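Local coordinates for UPF0749 protein MT1873 (Mycobacterium tuberculosis, PDB 3GMG) that is of unknown function but belongs to the DUF881 (UPF0749) family and is probably associated with the cell membrane, this chain being its C-terminal part, at residues D56-L61 with V82-V87; P90-L93 with K98-S101. One frame throughout, in Å; residues are numbered along the deposited sequence.

Contact 1 of 2, residues D56-L61 with V82-V87; sequences DVINEL and VDTWVV
Ile58 of the helix 51-63 reaches Thr84 and Val86 with a single methyl group. Its CD1 lies 4.3 Å from CG2 of Val86 and 4.4 Å from CG2 of Thr84. Both partners offer a branch methyl, so the contact is methyl against methyl. The Ile58 side chain runs out in extended form, with CD1 anti to CA (chi2 166°), and this carries the terminal methyl across the gap. The backbones stay well apart, with CA of Ile58 and CA of Thr84 9.5 Å from each other.

The closely filled side is the apolar one. Ile58 and Val86 are both buried. Val80 also packs on Ile58, and Val95 of the strand 92-95 packs on both Thr84 and Val86.

The other side is looser and more polar. Trp85 starts out from its backbone away from the helix and lies on the surface, against Thr94 and Thr97. Thr84 stands at the border between the two sides. Its methyl faces Ile58, while its OG1 is hydrogen-bonded to Asp96 and to the backbone N of Gly81.

No hydrogen bond joins 56-61 to 82-87, and the two bury just 69 Å² between them. The helix therefore meets the start of the small sheet by light van der Waals contact, and the hydroxyl of Thr84 is satisfied by Gly81 in its own loop and by Asp96 in the hairpin turn.

Contact 2 of 2, residues P90-L93 with K98-S101; sequences PGSL and KVLS
Leu93 and Leu100 form an antiparallel hydrogen-bonded pair in the beta hairpin of strands 92-95 and 98-100. Two backbone bonds join them. Leu93 N donates to Leu100 O at 2.9 Å, and Leu100 N donates to Leu93 O at 2.7 Å. The second bond is the straighter, with 161° at the hydrogen.

One bond comes from a side chain. Ser101 OG donates to Gly91 O at 2.8 Å. The hydroxyl lies beside its own backbone N (chi1 -63°) and approaches the carbonyl tilted 19° from its plane. It adds a third link next to the paired leucines, where Gly91 lies before the strand. The N of Ser101 bonds to Asp73 instead.

CA-H...O contacts support the pairing. Ser92 CA lies 3.4 Å from Leu100 O, and Val99 CA lies 3.5 Å from Leu93 O. Each of these carbonyls thus receives an N-H and a CA-H from across the hairpin.

The side chains meet little across the hairpin. Leu93 and Leu100 share a buried face but pack on other partners. On the other face, Ser92 OG, anti to its backbone N, turns toward Val99 CG1 and meets it at 3.3 Å, a van der Waals contact of a hydroxyl with a methyl. Val99 is exposed, and Lys98 leads away to bond Ser77 O.

The strands are held by two backbone hydrogen bonds and one from Ser101 OG. Of the two leucines, Leu93 carries the hairpin to the helix 51-63, packing on Pro51 and Met54, while Leu100 packs on Val95, Asp73 and Arg76.

How the contacts relate
After helix 20-27 and strands 33-35 and 37-43, the chain forms the helix 51-63. It then runs through strands 68-72 and 77-79 before 82-87 returns to the helix and closes contact 1, a loop with 20 residues between its segments. Contact 2 opens just afterwards at 90-93 and closes at 98-101, with four residues between. The two are in series and neither nest nor cross. They meet in the three-stranded antiparallel sheet, where strand 86-87 lies beside 92-95. There Val87 O packs 4.1 Å from Leu93 CB. Contact 1 sets the first strand against the helix, and contact 2 adds the last strand at the far edge.

Contact 1 of 2, residues D56-L61 with V82-V87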
loop_
_atom_site.group_PDB
_atom_site.type_symbol
_atom_site.label_atom_id
_atom_site.label_comp_id
_atom_site.label_asym_id
_atom_site.label_seq_id
_atom_site.Cartn_x
_atom_site.Cartn_y
_atom_site.Cartn_z
ATOM N N ASP A 56 6.874 -6.299 -10.086
ATOM C CA ASP A 56 5.983 -6.430 -11.260
ATOM C C ASP A 56 5.061 -7.662 -11.171
ATOM O O ASP A 56 3.878 -7.596 -11.532
ATOM C CB ASP A 56 6.778 -6.508 -12.574
ATOM C CG ASP A 56 7.440 -5.183 -12.968
ATOM O OD1 ASP A 56 7.118 -4.119 -12.402
ATOM O OD2 ASP A 56 8.311 -5.235 -13.867
ATOM N N VAL A 57 5.582 -8.798 -10.698
ATOM C CA VAL A 57 4.755 -9.993 -10.533
ATOM C C VAL A 57 3.592 -9.667 -9.590
ATOM O O VAL A 57 2.433 -9.978 -9.870
ATOM C CB VAL A 57 5.568 -11.191 -9.950
ATOM C CG1 VAL A 57 4.623 -12.317 -9.491
ATOM C CG2 VAL A 57 6.577 -11.733 -10.947
ATOM N N ILE A 58 3.907 -9.053 -8.468
ATOM C CA ILE A 58 2.906 -8.747 -7.443
ATOM C C ILE A 58 1.857 -7.795 -8.015
ATOM O O ILE A 58 0.654 -7.998 -7.839
ATOM C CB ILE A 58 3.566 -8.131 -6.191
ATOM C CG1 ILE A 58 4.468 -9.155 -5.491
ATOM C CG2 ILE A 58 2.514 -7.633 -5.195
ATOM C CD1 ILE A 58 5.389 -8.513 -4.474
ATOM N N ASN A 59 2.314 -6.760 -8.702
ATOM C CA ASN A 59 1.384 -5.755 -9.219
ATOM C C ASN A 59 0.532 -6.289 -10.359
ATOM O O ASN A 59 -0.640 -5.917 -10.498
ATOM C CB ASN A 59 2.144 -4.497 -9.650
ATOM C CG ASN A 59 2.573 -3.646 -8.466
ATOM O OD1 ASN A 59 1.902 -3.646 -7.430
ATOM N ND2 ASN A 59 3.665 -2.907 -8.618
ATOM N N GLU A 60 1.081 -7.176 -11.183
ATOM C CA GLU A 60 0.296 -7.831 -12.225
ATOM C C GLU A 60 -0.809 -8.696 -11.604
ATOM O O GLU A 60 -1.952 -8.694 -12.052
ATOM C CB GLU A 60 1.183 -8.667 -13.162
ATOM C CG GLU A 60 2.019 -7.787 -14.075
ATOM C CD GLU A 60 3.131 -8.517 -14.778
ATOM O OE1 GLU A 60 3.008 -9.740 -14.995
ATOM O OE2 GLU A 60 4.143 -7.851 -15.100
ATOM N N LEU A 61 -0.473 -9.447 -10.560
ATOM C CA LEU A 61 -1.453 -10.289 -9.889
ATOM C C LEU A 61 -2.541 -9.446 -9.220
ATOM O O LEU A 61 -3.716 -9.791 -9.289
ATOM C CB LEU A 61 -0.782 -11.225 -8.866
ATOM C CG LEU A 61 0.120 -12.307 -9.478
ATOM C CD1 LEU A 61 0.957 -12.943 -8.355
ATOM C CD2 LEU A 61 -0.703 -13.338 -10.245
ATOM N N VAL A 82 -0.279 -4.553 1.415
ATOM C CA VAL A 82 -0.298 -3.315 0.640
ATOM C C VAL A 82 1.037 -2.567 0.698
ATOM O O VAL A 82 1.453 -1.970 -0.288
ATOM C CB VAL A 82 -1.477 -2.408 1.079
ATOM C CG1 VAL A 82 -1.333 -2.001 2.546
ATOM C CG2 VAL A 82 -1.573 -1.190 0.163
ATOM N N ASP A 83 1.735 -2.671 1.829
ATOM C CA ASP A 83 3.025 -2.012 2.012
ATOM C C ASP A 83 4.222 -2.929 1.829
ATOM O O ASP A 83 5.341 -2.564 2.181
ATOM C CB ASP A 83 3.096 -1.312 3.391
ATOM C CG ASP A 83 2.988 -2.274 4.582
ATOM O OD1 ASP A 83 2.481 -3.405 4.448
ATOM O OD2 ASP A 83 3.401 -1.880 5.703
ATOM N N THR A 84 4.004 -4.115 1.255
ATOM C CA THR A 84 5.108 -5.020 0.989
ATOM C C THR A 84 6.129 -4.363 0.078
ATOM O O THR A 84 5.767 -3.715 -0.897
ATOM C CB THR A 84 4.610 -6.335 0.361
ATOM O OG1 THR A 84 4.000 -7.128 1.384
ATOM C CG2 THR A 84 5.768 -7.114 -0.268
ATOM N N TRP A 85 7.401 -4.528 0.428
ATOM C CA TRP A 85 8.510 -3.988 -0.357
ATOM C C TRP A 85 9.461 -5.107 -0.716
ATOM O O TRP A 85 9.539 -6.110 -0.007
ATOM C CB TRP A 85 9.263 -2.880 0.411
ATOM C CG TRP A 85 9.618 -3.201 1.857
ATOM C CD1 TRP A 85 8.926 -2.812 2.973
ATOM C CD2 TRP A 85 10.749 -3.954 2.337
ATOM N NE1 TRP A 85 9.543 -3.281 4.109
ATOM C CE2 TRP A 85 10.662 -3.985 3.749
ATOM C CE3 TRP A 85 11.821 -4.605 1.711
ATOM C CZ2 TRP A 85 11.609 -4.643 4.545
ATOM C CZ3 TRP A 85 12.756 -5.271 2.502
ATOM C CH2 TRP A 85 12.647 -5.272 3.904
ATOM N N VAL A 86 10.166 -4.927 -1.824
ATOM C CA VAL A 86 11.193 -5.869 -2.256
ATOM C C VAL A 86 12.477 -5.099 -2.552
ATOM O O VAL A 86 12.470 -4.152 -3.338
ATOM C CB VAL A 86 10.769 -6.637 -3.525
ATOM C CG1 VAL A 86 11.789 -7.728 -3.857
ATOM C CG2 VAL A 86 9.360 -7.225 -3.356
ATOM N N VAL A 87 13.565 -5.525 -1.925
ATOM C CA VAL A 87 14.890 -4.952 -2.203
ATOM C C VAL A 87 15.876 -6.089 -2.412
ATOM O O VAL A 87 15.512 -7.265 -2.344
ATOM C CB VAL A 87 15.377 -4.014 -1.065
ATOM C CG1 VAL A 87 14.402 -2.870 -0.850
ATOM C CG2 VAL A 87 15.603 -4.785 0.221
#

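Contact 2 of 2, residues P90-L93 with K98-S101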
loop_
_atom_site.group_PDB
_atom_site.type_symbol
_atom_site.label_atom_id
_atom_site.label_comp_id
_atom_site.label_asym_id
_atom_site.label_seq_id
_atom_site.Cartn_x
_atom_site.Cartn_y
_atom_site.Cartn_z
ATOM N N PRO A 90 19.667 -9.902 -7.684
ATOM C CA PRO A 90 19.428 -11.255 -8.167
ATOM C C PRO A 90 20.072 -12.316 -7.269
ATOM O O PRO A 90 21.226 -12.154 -6.821
ATOM C CB PRO A 90 20.033 -11.238 -9.562
ATOM C CG PRO A 90 19.867 -9.813 -10.012
ATOM C CD PRO A 90 20.020 -8.971 -8.773
ATOM N N GLY A 91 19.315 -13.368 -6.968
ATOM C CA GLY A 91 19.759 -14.439 -6.077
ATOM C C GLY A 91 19.502 -14.212 -4.594
ATOM O O GLY A 91 19.574 -15.159 -3.808
ATOM N N SER A 92 19.189 -12.979 -4.201
ATOM C CA SER A 92 18.981 -12.639 -2.797
ATOM C C SER A 92 18.031 -11.440 -2.682
ATOM O O SER A 92 18.449 -10.286 -2.562
ATOM C CB SER A 92 20.341 -12.374 -2.102
ATOM O OG SER A 92 20.156 -12.030 -0.739
ATOM N N LEU A 93 16.728 -11.728 -2.753
ATOM C CA LEU A 93 15.688 -10.711 -2.670
ATOM C C LEU A 93 15.128 -10.656 -1.252
ATOM O O LEU A 93 14.686 -11.688 -0.722
ATOM C CB LEU A 93 14.547 -11.051 -3.635
ATOM C CG LEU A 93 14.882 -11.154 -5.118
ATOM C CD1 LEU A 93 13.623 -11.455 -5.916
ATOM C CD2 LEU A 93 15.519 -9.885 -5.654
ATOM N N LYS A 98 12.393 -10.681 4.911
ATOM C CA LYS A 98 12.781 -12.061 4.658
ATOM C C LYS A 98 13.609 -12.178 3.395
ATOM O O LYS A 98 13.180 -11.770 2.311
ATOM C CB LYS A 98 11.550 -12.957 4.572
ATOM C CG LYS A 98 10.758 -12.962 5.860
ATOM C CD LYS A 98 9.942 -14.207 5.988
ATOM C CE LYS A 98 9.142 -14.192 7.268
ATOM N NZ LYS A 98 8.065 -15.198 7.217
ATOM N N VAL A 99 14.808 -12.743 3.540
ATOM C CA VAL A 99 15.712 -12.928 2.424
ATOM C C VAL A 99 15.371 -14.239 1.723
ATOM O O VAL A 99 15.363 -15.311 2.341
ATOM C CB VAL A 99 17.195 -12.908 2.866
ATOM C CG1 VAL A 99 18.100 -13.068 1.656
ATOM C CG2 VAL A 99 17.509 -11.607 3.642
ATOM N N LEU A 100 15.069 -14.127 0.430
ATOM C CA LEU A 100 14.650 -15.242 -0.399
ATOM C C LEU A 100 15.646 -15.458 -1.523
ATOM O O LEU A 100 16.225 -14.496 -2.050
ATOM C CB LEU A 100 13.275 -14.948 -1.023
ATOM C CG LEU A 100 12.115 -14.626 -0.084
ATOM C CD1 LEU A 100 10.822 -14.509 -0.888
ATOM C CD2 LEU A 100 11.950 -15.668 1.008
ATOM N N SER A 101 15.836 -16.715 -1.907
ATOM C CA SER A 101 16.693 -17.081 -3.028
ATOM C C SER A 101 15.972 -18.028 -3.968
ATOM O O SER A 101 15.115 -18.799 -3.536
ATOM C CB SER A 101 17.973 -17.734 -2.512
ATOM O OG SER A 101 18.675 -16.782 -1.741
#